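Nitrogenase molybdenum-iron protein alpha chain (Clostridium pasteurianum, PDB 4WES) forms, with the beta chain, the molybdenum-iron component of nitrogenase, which reduces dinitrogen to ammonium using metal clusters and electrons supplied with ATP hydrolysis. Local coordinates at residues Pro65-Met69 against Thr241-Tyr246; Gly118-Lys124 against Asp152-Val157; His170-Cys174 against Ile188-Thr192; Val236-Leu240 against Asn251-Ala255; Met272-Lys276 against Ile396-Asp401. The contacts are given in a common frame with arbitrary orientation. Where two conformers were deposited one is given. Residues are numbered along the deposited sequence.

Interaction 1. Residues Pro65-Met69 against Thr241-Tyr246; sequences PIKDM and TGDATY
Two buried loops meet here, each connecting a helix and a strand of different parallel sheets: Pro65-Met69 runs from helix 54-63 into strand 69-74, Thr241-Tyr246 from strand 235-239 into helix 246-250. Ile66-Met69 forms a type I beta turn; Thr241-Ala244, preceded by a cis peptide, forms a type II turn. Ile66 CA and Ala244 CA lie 5.0 Å apart. The backbone bond Lys67 N to Ala244 O (3.0 Å) fixes this register; a water spans Pro65 O and Asp243 N, 2.8 Å from each. Lys67 (chi1 p, then extended) brings NZ to Asp243 OD1 (2.8 Å, a salt bridge); NZ also hydrogen-bonds Lys92 O and forms a second salt bridge with Glu94. Asp68 OD1 accepts from Tyr246 N (2.8 Å). Met69 SD makes an oblique Met-aromatic contact, 5.1 Å from the Tyr246 ring centroid. The Pro65 side chain is about 8 Å from the bound iron-sulfur-molybdenum cluster. Val249 of helix 246-250 packs on Ile66, and Ala138 of strand 138-143 touches both Met69 and Tyr246.

Interaction 2. Residues Gly118-Lys124 against Asp152-Val157; sequences GGVNKLK and DDILAV
Gly118 and Gly119 show how an acidic side chain can fasten the start of a neighbouring helix. Gly118, with phi 104° and psi 149°, leaves helix 112-117; its CA passes 3.6 Å from Asp152 OD1. Gly119 (phi -110°, psi 8°) is the N-cap of helix 120-134, and its N donates to Asp152 OD1 at 2.9 Å and weakly to Asp152 OD2 at 3.1 Å. A CB on Gly119 would clash with that carboxylate. Val120 begins the helix, its CA 5.8 Å from that of Asp152; rotamer m sets its CG1 3.6 Å from Asp152 CG, while its CB, directed by the backbone, lies 3.8 Å from Val157 CG2. One turn on, Leu123 (chi1 t, chi2 p) points toward helix 154-165 and sends CD2 to Ile154 CG2 (3.6 Å) and Val157 CG1 (3.9 Å). Lys124 CA is 6.3 Å from Val157 CA, and Lys124 CB lies 4.2 Å from Val157 CG1 while the amine leads away. The partner helix has its own cap: Asp153 OD1 accepts from Ala156 N at 3.1 Å. Both helices belong to the alpha/beta layer against strands 69-74 and 138-143, where Val141 touches Leu123 and Ile154. Asp152 OD2 also bonds His74 NE2, so one carboxylate joins the helix start to the end of a strand, and the apolar contacts of Val120, Leu123 and Val157 continue the interface beyond it.

Interaction 3. Residues His170-Cys174 against Ile188-Thr192; sequences HAFSC and IANNT
A beta-alpha unit of the parallel sheet 69-74, 106-107, 138-143, 169-172 supplies this contact: strand 169-172 leaves the sheet edge, and the chain returns through helix 182-196 to pack on it. The axes of 170-172 and 188-192 run nearly antiparallel, at 153° and 9.0 Å. CA atoms approach most closely at Cys174 and Ile188, 6.6 Å, and at Phe172 and Ala189, 6.8 Å. Phe172 (chi1 m, chi2 84°) reaches the helix with CE2, 3.6 Å from Thr192 CB and 3.9 Å from Ala189 CA; Ile188 O lies at the ring edge, 4.1 Å from Phe172 CD2. Beyond the strand, Ser173 centres an inverse gamma turn. There Ile188 (m, t) places CD1 3.5 Å from Ser173 O, and its CG2 is 4.3 Å from Cys174 CB. At the other end, His170 CB lies 4.2 Å from Thr192 CG2, while His170 NE2 bonds Tyr246 OH. The side chain of Cys174 is about 7 Å from the bound [8Fe-7S] cluster. With no hydrogen bonds between the segments, the fit rests on shape and van der Waals contact.

Interaction 4. Residues Val236-Leu240 against Asn251-Ala255; sequences VNATL and NADKA
Strand residues 236-239 run extended apart from a helical-like kink at Asn237 (phi -62°, psi -45°), and the chain turns a corner at Leu240. Opposite them, Asn251-Lys254 makes a type I beta turn, closed by Lys254 N to Asn251 O at 3.0 Å, followed by an inverse gamma turn centred on Lys254 with a weak bond from Ala255 N to Asp253 O (3.1 Å). Together they are the two ends of a beta-alpha-beta crossover in the parallel sheet 209-215, 235-239, 257-260, 281-283: the chain leaves edge strand 235-239, passes through helix 246-250 and re-enters at 257-260, on the far side of strand 209-215. The closest CA pair is Asn237 and Ala255, 6.5 Å apart. Asn237, with chi1 t and chi2 64°, points its amide into the turn, where CG lies 3.2 Å from Lys254 O and OD1 3.9 Å from Lys254 CB. Asn211 of the intervening strand bonds both sides, its OD1 taking Asn237 ND2 and its ND2 reaching Ala252 O. Further along, Leu240 (chi1 -89°, chi2 p) brings CD1 to 4.3 Å from Ala252 CB, a loose apolar contact to which Ile198 adds. Ala252 is also touched by Met273 of helix 263-277. The one direct hydrogen bond between the segments runs from Asn237 ND2 to Asn251 O, 3.0 Å long and nearly straight at 171°.

Interaction 5. Residues Met272-Lys276 against Ile396-Asp401; sequences MMETK and ITVTPD
Apolar packing, one backbone hydrogen bond and two CA-H...O contacts hold the loop 396-401 along helix 263-277. The helix is regular, with Lys276 N bonded to Met272 O at 2.9 Å, while Ile396-Thr399 is extended and Pro400-Asp401 turns polyproline-like (phi -60° and -70°, psi 130° and 120°). In the apolar group Val398 (m) points toward the helix: its CG2 is 3.8 Å from Met272 CB, 4.1 Å from Lys276 CB and 3.8 Å from Thr275 CG2. Met272 (m, t, m) puts SD 3.6 Å from Ile396 CG1. The polar group lies at Lys276, whose CA is only 4.1 Å from Pro400 CA. Asp401 N donates to Lys276 O at 2.9 Å; Lys276 CA meets Thr399 O at 3.4 Å and Pro400 CA meets Thr275 O at 3.5 Å. Asp401 OD2 accepts from Lys404 N and Gln403 N. Away from the clusters, the segments share no salt bridge; one backbone bond near the helix C-terminus accompanies mainly apolar packing.

Overall arrangement
Taken together, the five contacts illustrate packing within and between two parallel alpha/beta sheets. Interactions 2 and 3 belong to the sheet containing strands 69-74, 138-143 and 169-172, interaction 4 to the one containing 209-215, 235-239 and 257-260, and interaction 1 bridges the two. Its segments enclose interactions 2 and 3 in sequence and alternate with those of interaction 4; interaction 5 follows later. Ile154 CD1 packs on Phe172 O (3.5 Å), joining 2 to 3, and Tyr246 OH probably hydrogen-bonds His170 NE2 (2.6 Å), joining 1 to 3, their centres 16 Å apart. Ala244 CB meets Thr239 O (3.5 Å) between 1 and 4. Packing continues from interaction 3, beside the [8Fe-7S] cluster, to interaction 5, which touches 3 and 4 through Ile396 and Met273.

Interaction 1. Residues Pro65-Met69 against Thr241-Tyr246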
# COMPACT_ATOMS: atom_id res chain seq x y z
N PRO A 65 -3.78 0.64 -33.50
CA PRO A 65 -2.64 -0.24 -33.26
C PRO A 65 -1.38 0.04 -34.07
O PRO A 65 -0.34 -0.51 -33.74
CB PRO A 65 -3.19 -1.62 -33.56
CG PRO A 65 -4.67 -1.49 -33.28
CD PRO A 65 -4.99 -0.13 -33.80
N ILE A 66 -1.47 0.80 -35.15
CA ILE A 66 -0.26 1.12 -35.94
C ILE A 66 0.61 2.03 -35.09
O ILE A 66 0.29 3.20 -34.87
CB ILE A 66 -0.60 1.73 -37.31
CG1 ILE A 66 -1.50 0.81 -38.11
CG2 ILE A 66 0.72 2.02 -38.07
CD1 ILE A 66 -1.94 1.37 -39.45
N LYS A 67 1.74 1.50 -34.61
CA LYS A 67 2.41 2.06 -33.44
C LYS A 67 3.33 3.22 -33.72
O LYS A 67 3.72 3.92 -32.80
CB LYS A 67 3.18 0.94 -32.74
CG LYS A 67 4.34 0.39 -33.57
CD LYS A 67 4.84 -0.95 -33.10
CE LYS A 67 5.80 -1.54 -34.09
NZ LYS A 67 6.31 -2.85 -33.65
N ASP A 68 3.75 3.39 -34.99
CA ASP A 68 4.69 4.47 -35.35
C ASP A 68 4.00 5.54 -36.19
O ASP A 68 4.67 6.41 -36.78
CB ASP A 68 5.95 3.94 -36.01
CG ASP A 68 5.70 3.18 -37.29
OD1 ASP A 68 4.54 2.93 -37.66
OD2 ASP A 68 6.71 2.84 -37.91
N MET A 69 2.66 5.52 -36.18
CA MET A 69 1.83 6.57 -36.72
C MET A 69 1.24 7.37 -35.58
O MET A 69 0.75 6.75 -34.63
CB MET A 69 0.77 5.91 -37.62
CG MET A 69 -0.29 6.75 -38.28
SD MET A 69 -1.12 5.73 -39.52
CE MET A 69 -2.40 6.93 -39.96
N THR A 241 -3.82 -5.08 -37.74
CA THR A 241 -2.79 -4.08 -37.54
C THR A 241 -2.01 -4.26 -36.22
O THR A 241 -1.27 -3.37 -35.82
CB THR A 241 -3.38 -2.66 -37.59
OG1 THR A 241 -4.45 -2.60 -36.64
CG2 THR A 241 -3.88 -2.30 -38.97
N GLY A 242 -2.16 -5.42 -35.56
CA GLY A 242 -1.52 -5.61 -34.27
C GLY A 242 0.00 -5.56 -34.34
O GLY A 242 0.63 -6.25 -35.15
N ASP A 243 0.57 -4.69 -33.49
CA ASP A 243 1.99 -4.42 -33.45
C ASP A 243 2.56 -3.96 -34.79
O ASP A 243 3.77 -4.08 -34.99
CB ASP A 243 2.78 -5.62 -32.89
CG ASP A 243 4.20 -5.25 -32.50
OD1 ASP A 243 4.43 -4.15 -31.96
OD2 ASP A 243 5.13 -6.08 -32.76
N ALA A 244 1.74 -3.41 -35.68
CA ALA A 244 2.21 -3.05 -37.00
C ALA A 244 3.01 -1.77 -37.01
O ALA A 244 2.71 -0.81 -36.32
CB ALA A 244 1.03 -2.88 -37.95
N THR A 245 4.02 -1.75 -37.89
CA THR A 245 4.58 -0.50 -38.36
C THR A 245 3.82 -0.03 -39.58
O THR A 245 3.25 -0.83 -40.36
CB THR A 245 6.07 -0.64 -38.74
OG1 THR A 245 6.16 -1.54 -39.84
CG2 THR A 245 6.88 -1.09 -37.56
N TYR A 246 3.87 1.29 -39.80
CA TYR A 246 3.29 1.86 -41.01
C TYR A 246 3.88 1.23 -42.26
O TYR A 246 3.17 0.88 -43.22
CB TYR A 246 3.51 3.37 -40.97
CG TYR A 246 2.89 4.12 -42.11
CD1 TYR A 246 1.54 4.39 -42.14
CD2 TYR A 246 3.68 4.58 -43.18
CE1 TYR A 246 0.95 5.09 -43.16
CE2 TYR A 246 3.09 5.30 -44.20
CZ TYR A 246 1.75 5.55 -44.21
OH TYR A 246 1.19 6.24 -45.25
O HOH W 1 -0.39 -2.61 -31.87

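Interaction 2. Residues Gly118-Lys124 against Asp152-Val157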
# COMPACT_ATOMS: atom_id res chain seq x y z
N GLY A 118 -15.01 27.15 -36.38
CA GLY A 118 -14.29 26.13 -37.16
C GLY A 118 -13.05 25.65 -36.45
O GLY A 118 -12.42 26.41 -35.71
N GLY A 119 -12.71 24.39 -36.68
CA GLY A 119 -11.55 23.78 -36.03
C GLY A 119 -10.37 23.49 -36.90
O GLY A 119 -9.39 22.91 -36.44
N VAL A 120 -10.41 23.96 -38.14
CA VAL A 120 -9.36 23.59 -39.08
C VAL A 120 -8.01 24.21 -38.80
O VAL A 120 -6.98 23.58 -39.03
CB VAL A 120 -9.76 23.88 -40.55
CG1 VAL A 120 -10.90 22.96 -40.98
CG2 VAL A 120 -10.11 25.35 -40.76
N ASN A 121 -7.97 25.41 -38.23
CA ASN A 121 -6.66 25.98 -37.91
C ASN A 121 -6.02 25.29 -36.74
O ASN A 121 -4.81 25.05 -36.76
CB ASN A 121 -6.77 27.47 -37.63
CG ASN A 121 -6.97 28.26 -38.88
OD1 ASN A 121 -7.62 29.29 -38.87
ND2 ASN A 121 -6.40 27.76 -39.98
N LYS A 122 -6.80 24.87 -35.74
CA LYS A 122 -6.23 24.14 -34.64
C LYS A 122 -5.73 22.78 -35.10
O LYS A 122 -4.70 22.29 -34.66
CB LYS A 122 -7.24 24.00 -33.50
CG LYS A 122 -6.62 23.49 -32.20
CD LYS A 122 -7.59 23.53 -31.03
CE LYS A 122 -6.88 23.34 -29.71
NZ LYS A 122 -7.88 23.25 -28.61
N LEU A 123 -6.50 22.14 -35.99
CA LEU A 123 -6.08 20.86 -36.53
C LEU A 123 -4.75 20.99 -37.29
O LEU A 123 -3.84 20.20 -37.10
CB LEU A 123 -7.15 20.26 -37.44
CG LEU A 123 -6.80 18.97 -38.12
CD1 LEU A 123 -6.44 17.89 -37.12
CD2 LEU A 123 -7.94 18.55 -39.02
N LYS A 124 -4.66 21.98 -38.18
CA LYS A 124 -3.38 22.22 -38.88
C LYS A 124 -2.25 22.38 -37.89
O LYS A 124 -1.18 21.77 -38.02
CB LYS A 124 -3.51 23.50 -39.73
CG LYS A 124 -2.18 24.03 -40.24
CD LYS A 124 -2.33 25.25 -41.12
CE LYS A 124 -2.94 26.43 -40.43
NZ LYS A 124 -2.03 27.10 -39.46
N ASP A 152 -15.69 21.50 -40.98
CA ASP A 152 -14.27 21.25 -41.10
C ASP A 152 -14.00 20.20 -42.18
O ASP A 152 -14.46 19.10 -42.10
CB ASP A 152 -13.69 20.74 -39.78
CG ASP A 152 -13.46 21.81 -38.73
OD1 ASP A 152 -13.89 22.98 -38.89
OD2 ASP A 152 -12.84 21.47 -37.69
N ASP A 153 -13.16 20.54 -43.16
CA ASP A 153 -12.74 19.64 -44.23
C ASP A 153 -11.37 19.06 -43.86
O ASP A 153 -10.30 19.60 -44.23
CB ASP A 153 -12.72 20.34 -45.57
CG ASP A 153 -12.35 19.41 -46.73
OD1 ASP A 153 -11.91 18.29 -46.47
OD2 ASP A 153 -12.51 19.80 -47.91
N ILE A 154 -11.39 17.95 -43.15
CA ILE A 154 -10.15 17.38 -42.66
C ILE A 154 -9.33 16.77 -43.78
O ILE A 154 -8.10 16.67 -43.69
CB ILE A 154 -10.36 16.38 -41.50
CG1 ILE A 154 -11.16 15.14 -41.94
CG2 ILE A 154 -11.00 17.08 -40.32
CD1 ILE A 154 -11.13 13.98 -40.95
N LEU A 155 -9.98 16.35 -44.85
CA LEU A 155 -9.24 15.81 -46.00
C LEU A 155 -8.32 16.90 -46.57
O LEU A 155 -7.13 16.64 -46.86
CB LEU A 155 -10.21 15.31 -47.10
CG LEU A 155 -9.68 14.55 -48.28
CD1 LEU A 155 -9.26 13.15 -47.92
CD2 LEU A 155 -10.72 14.46 -49.39
N ALA A 156 -8.85 18.09 -46.75
CA ALA A 156 -8.08 19.20 -47.29
C ALA A 156 -6.98 19.66 -46.33
O ALA A 156 -5.84 19.93 -46.76
CB ALA A 156 -9.01 20.33 -47.66
N VAL A 157 -7.29 19.73 -45.03
CA VAL A 157 -6.28 20.07 -44.05
C VAL A 157 -5.12 19.10 -44.09
O VAL A 157 -3.94 19.48 -44.08
CB VAL A 157 -6.85 20.18 -42.62
CG1 VAL A 157 -5.75 20.43 -41.62
CG2 VAL A 157 -7.89 21.27 -42.56

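Interaction 3. Residues His170-Cys174 against Ile188-Thr192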
# COMPACT_ATOMS: atom_id res chain seq x y z
N HIS A 170 -3.21 11.01 -43.17
CA HIS A 170 -4.41 10.29 -43.60
C HIS A 170 -5.61 10.73 -42.81
O HIS A 170 -5.64 10.60 -41.58
CB HIS A 170 -4.24 8.79 -43.44
CG HIS A 170 -3.05 8.26 -44.18
ND1 HIS A 170 -2.95 8.34 -45.54
CD2 HIS A 170 -1.92 7.65 -43.76
CE1 HIS A 170 -1.83 7.78 -45.93
NE2 HIS A 170 -1.17 7.37 -44.88
N ALA A 171 -6.60 11.26 -43.52
CA ALA A 171 -7.87 11.67 -42.90
C ALA A 171 -8.92 10.56 -42.95
O ALA A 171 -9.07 9.88 -43.96
CB ALA A 171 -8.40 12.93 -43.59
N PHE A 172 -9.70 10.46 -41.88
CA PHE A 172 -10.77 9.47 -41.78
C PHE A 172 -12.04 10.15 -41.32
O PHE A 172 -12.08 10.68 -40.20
CB PHE A 172 -10.40 8.37 -40.78
CG PHE A 172 -9.17 7.60 -41.16
CD1 PHE A 172 -7.91 8.05 -40.83
CD2 PHE A 172 -9.27 6.40 -41.85
CE1 PHE A 172 -6.77 7.36 -41.17
CE2 PHE A 172 -8.13 5.68 -42.20
CZ PHE A 172 -6.87 6.17 -41.88
N SER A 173 -13.09 10.12 -42.15
CA SER A 173 -14.36 10.74 -41.80
C SER A 173 -15.24 9.74 -41.06
O SER A 173 -16.22 9.25 -41.59
CB SER A 173 -15.06 11.27 -43.03
OG SER A 173 -14.39 12.42 -43.51
N CYS A 174 -14.83 9.45 -39.84
CA CYS A 174 -15.46 8.46 -38.95
C CYS A 174 -16.27 9.10 -37.83
O CYS A 174 -16.31 8.61 -36.71
CB CYS A 174 -14.44 7.48 -38.43
SG CYS A 174 -13.02 8.26 -37.60
N ILE A 188 -14.73 2.45 -43.15
CA ILE A 188 -14.09 3.73 -43.41
C ILE A 188 -12.57 3.58 -43.29
O ILE A 188 -11.80 4.09 -44.15
CB ILE A 188 -14.65 4.80 -42.45
CG1 ILE A 188 -16.11 5.11 -42.81
CG2 ILE A 188 -13.82 6.08 -42.50
CD1 ILE A 188 -16.91 5.77 -41.70
N ALA A 189 -12.08 2.88 -42.28
CA ALA A 189 -10.65 2.67 -42.15
C ALA A 189 -10.12 1.87 -43.32
O ALA A 189 -9.05 2.19 -43.88
CB ALA A 189 -10.33 1.98 -40.83
N ASN A 190 -10.80 0.78 -43.66
CA ASN A 190 -10.30 -0.09 -44.72
C ASN A 190 -10.16 0.64 -46.04
O ASN A 190 -9.22 0.38 -46.79
CB ASN A 190 -11.23 -1.31 -44.94
CG ASN A 190 -10.97 -2.50 -43.99
OD1 ASN A 190 -10.79 -3.61 -44.46
ND2 ASN A 190 -10.97 -2.26 -42.69
N ASN A 191 -11.09 1.53 -46.34
CA ASN A 191 -11.07 2.22 -47.63
C ASN A 191 -9.77 2.99 -47.78
O ASN A 191 -9.08 2.90 -48.81
CB ASN A 191 -12.24 3.16 -47.78
CG ASN A 191 -13.54 2.45 -48.01
OD1 ASN A 191 -13.59 1.25 -48.34
ND2 ASN A 191 -14.64 3.20 -47.85
N THR A 192 -9.42 3.78 -46.78
CA THR A 192 -8.23 4.63 -46.86
C THR A 192 -6.95 3.82 -46.72
O THR A 192 -5.95 4.08 -47.41
CB THR A 192 -8.33 5.78 -45.84
OG1 THR A 192 -9.38 6.65 -46.27
CG2 THR A 192 -7.03 6.50 -45.65

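Interaction 4. Residues Val236-Leu240 against Asn251-Ala255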
# COMPACT_ATOMS: atom_id res chain seq x y z
N VAL A 236 6.05 -13.86 -41.81
CA VAL A 236 4.87 -13.09 -41.50
C VAL A 236 5.10 -11.67 -42.00
O VAL A 236 5.68 -10.83 -41.31
CB VAL A 236 4.47 -13.15 -40.01
CG1 VAL A 236 3.16 -12.41 -39.80
CG2 VAL A 236 4.37 -14.58 -39.54
N ASN A 237 4.66 -11.43 -43.23
CA ASN A 237 4.96 -10.16 -43.89
C ASN A 237 4.35 -8.97 -43.17
O ASN A 237 5.00 -7.95 -42.98
CB ASN A 237 4.44 -10.26 -45.33
CG ASN A 237 4.66 -9.00 -46.11
OD1 ASN A 237 5.79 -8.58 -46.35
ND2 ASN A 237 3.57 -8.35 -46.45
N ALA A 238 3.09 -9.10 -42.77
CA ALA A 238 2.40 -8.05 -42.04
C ALA A 238 1.25 -8.65 -41.28
O ALA A 238 0.62 -9.60 -41.74
CB ALA A 238 1.85 -7.00 -42.99
N THR A 239 0.96 -8.05 -40.14
CA THR A 239 -0.29 -8.27 -39.42
C THR A 239 -1.02 -6.93 -39.45
O THR A 239 -0.49 -5.87 -39.05
CB THR A 239 -0.06 -8.77 -38.01
OG1 THR A 239 0.54 -10.06 -38.12
CG2 THR A 239 -1.36 -8.90 -37.22
N LEU A 240 -2.25 -6.94 -39.97
CA LEU A 240 -3.09 -5.75 -40.00
C LEU A 240 -4.07 -5.82 -38.84
O LEU A 240 -5.05 -6.56 -38.92
CB LEU A 240 -3.81 -5.60 -41.34
CG LEU A 240 -3.04 -4.81 -42.41
CD1 LEU A 240 -1.68 -5.38 -42.70
CD2 LEU A 240 -3.86 -4.63 -43.65
N ASN A 251 3.61 -2.37 -47.23
CA ASN A 251 4.07 -3.53 -47.95
C ASN A 251 3.18 -4.76 -47.79
O ASN A 251 3.61 -5.88 -48.08
CB ASN A 251 5.50 -3.84 -47.56
CG ASN A 251 6.47 -2.83 -48.10
OD1 ASN A 251 6.74 -2.81 -49.30
ND2 ASN A 251 6.96 -1.95 -47.26
N ALA A 252 1.91 -4.56 -47.44
CA ALA A 252 1.03 -5.70 -47.26
C ALA A 252 0.86 -6.50 -48.58
O ALA A 252 0.54 -7.68 -48.55
CB ALA A 252 -0.33 -5.29 -46.73
N ASP A 253 1.07 -5.86 -49.74
CA ASP A 253 0.94 -6.56 -51.00
C ASP A 253 2.06 -7.57 -51.26
O ASP A 253 1.98 -8.32 -52.22
CB ASP A 253 0.85 -5.57 -52.17
CG ASP A 253 2.06 -4.64 -52.27
OD1 ASP A 253 2.54 -4.13 -51.24
OD2 ASP A 253 2.54 -4.43 -53.41
N LYS A 254 3.08 -7.62 -50.43
CA LYS A 254 4.22 -8.51 -50.62
C LYS A 254 3.99 -9.83 -49.89
O LYS A 254 4.77 -10.24 -49.01
CB LYS A 254 5.50 -7.81 -50.18
CG LYS A 254 5.78 -6.52 -50.94
CD LYS A 254 6.06 -6.80 -52.42
CE LYS A 254 5.83 -5.56 -53.27
NZ LYS A 254 6.71 -4.48 -52.81
N ALA A 255 2.89 -10.50 -50.26
CA ALA A 255 2.52 -11.77 -49.65
C ALA A 255 1.88 -12.64 -50.68
O ALA A 255 1.32 -12.16 -51.66
CB ALA A 255 1.56 -11.58 -48.47

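Interaction 5. Residues Met272-Lys276 against Ile396-Asp401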
# COMPACT_ATOMS: atom_id res chain seq x y z
N MET A 272 -10.42 -6.61 -51.62
CA MET A 272 -9.76 -5.66 -52.52
C MET A 272 -8.35 -6.09 -52.88
O MET A 272 -7.90 -5.86 -54.00
CB MET A 272 -9.79 -4.24 -51.97
CG MET A 272 -11.20 -3.68 -51.95
SD MET A 272 -11.34 -1.95 -51.47
CE MET A 272 -11.13 -2.07 -49.70
N MET A 273 -7.63 -6.71 -51.95
CA MET A 273 -6.29 -7.21 -52.26
C MET A 273 -6.36 -8.35 -53.27
O MET A 273 -5.48 -8.49 -54.12
CB MET A 273 -5.54 -7.61 -51.00
CG MET A 273 -5.14 -6.43 -50.15
SD MET A 273 -4.12 -6.87 -48.73
CE MET A 273 -2.55 -7.18 -49.53
N GLU A 274 -7.37 -9.21 -53.15
CA GLU A 274 -7.56 -10.25 -54.14
C GLU A 274 -7.84 -9.64 -55.52
O GLU A 274 -7.25 -10.05 -56.52
CB GLU A 274 -8.67 -11.23 -53.75
CG GLU A 274 -8.78 -12.40 -54.72
CD GLU A 274 -9.69 -13.51 -54.29
OE1 GLU A 274 -10.22 -13.48 -53.17
OE2 GLU A 274 -9.92 -14.39 -55.13
N THR A 275 -8.74 -8.65 -55.59
CA THR A 275 -9.08 -8.05 -56.87
C THR A 275 -7.88 -7.32 -57.50
O THR A 275 -7.61 -7.44 -58.70
CB THR A 275 -10.23 -7.07 -56.68
OG1 THR A 275 -11.35 -7.80 -56.16
CG2 THR A 275 -10.56 -6.36 -57.95
N LYS A 276 -7.19 -6.52 -56.69
CA LYS A 276 -6.16 -5.62 -57.21
C LYS A 276 -4.83 -6.33 -57.47
O LYS A 276 -4.17 -6.05 -58.46
CB LYS A 276 -5.96 -4.44 -56.28
CG LYS A 276 -4.95 -3.42 -56.78
CD LYS A 276 -4.97 -2.13 -55.95
CE LYS A 276 -3.92 -1.15 -56.42
NZ LYS A 276 -4.02 0.16 -55.74
N ILE A 396 -15.68 1.70 -52.20
CA ILE A 396 -14.72 1.91 -53.24
C ILE A 396 -14.52 0.64 -54.03
O ILE A 396 -14.81 -0.48 -53.58
CB ILE A 396 -13.39 2.46 -52.71
CG1 ILE A 396 -12.67 1.37 -51.92
CG2 ILE A 396 -13.64 3.73 -51.89
CD1 ILE A 396 -11.23 1.69 -51.61
N THR A 397 -14.14 0.84 -55.28
CA THR A 397 -13.89 -0.29 -56.14
C THR A 397 -12.47 -0.22 -56.62
O THR A 397 -11.94 0.86 -56.89
CB THR A 397 -14.82 -0.38 -57.37
OG1 THR A 397 -14.35 0.51 -58.37
CG2 THR A 397 -16.29 -0.06 -57.02
N VAL A 398 -11.83 -1.37 -56.65
CA VAL A 398 -10.48 -1.48 -57.19
C VAL A 398 -10.53 -2.36 -58.43
O VAL A 398 -11.51 -3.06 -58.65
CB VAL A 398 -9.47 -2.02 -56.15
CG1 VAL A 398 -9.33 -1.07 -54.97
CG2 VAL A 398 -9.86 -3.41 -55.69
N THR A 399 -9.44 -2.39 -59.16
CA THR A 399 -9.34 -3.19 -60.39
C THR A 399 -7.96 -3.81 -60.43
O THR A 399 -7.08 -3.40 -59.67
CB THR A 399 -9.55 -2.30 -61.62
OG1 THR A 399 -8.54 -1.28 -61.69
CG2 THR A 399 -10.94 -1.67 -61.64
N PRO A 400 -7.76 -4.83 -61.28
CA PRO A 400 -6.45 -5.46 -61.30
C PRO A 400 -5.39 -4.49 -61.67
O PRO A 400 -5.48 -3.84 -62.71
CB PRO A 400 -6.58 -6.53 -62.39
CG PRO A 400 -8.02 -6.79 -62.51
CD PRO A 400 -8.73 -5.53 -62.14
N ASP A 401 -4.34 -4.45 -60.88
CA ASP A 401 -3.21 -3.59 -61.13
C ASP A 401 -2.45 -4.12 -62.38
O ASP A 401 -2.03 -5.26 -62.40
CB ASP A 401 -2.35 -3.52 -59.87
CG ASP A 401 -1.24 -2.47 -59.96
OD1 ASP A 401 -1.26 -1.52 -59.14
OD2 ASP A 401 -0.33 -2.63 -60.82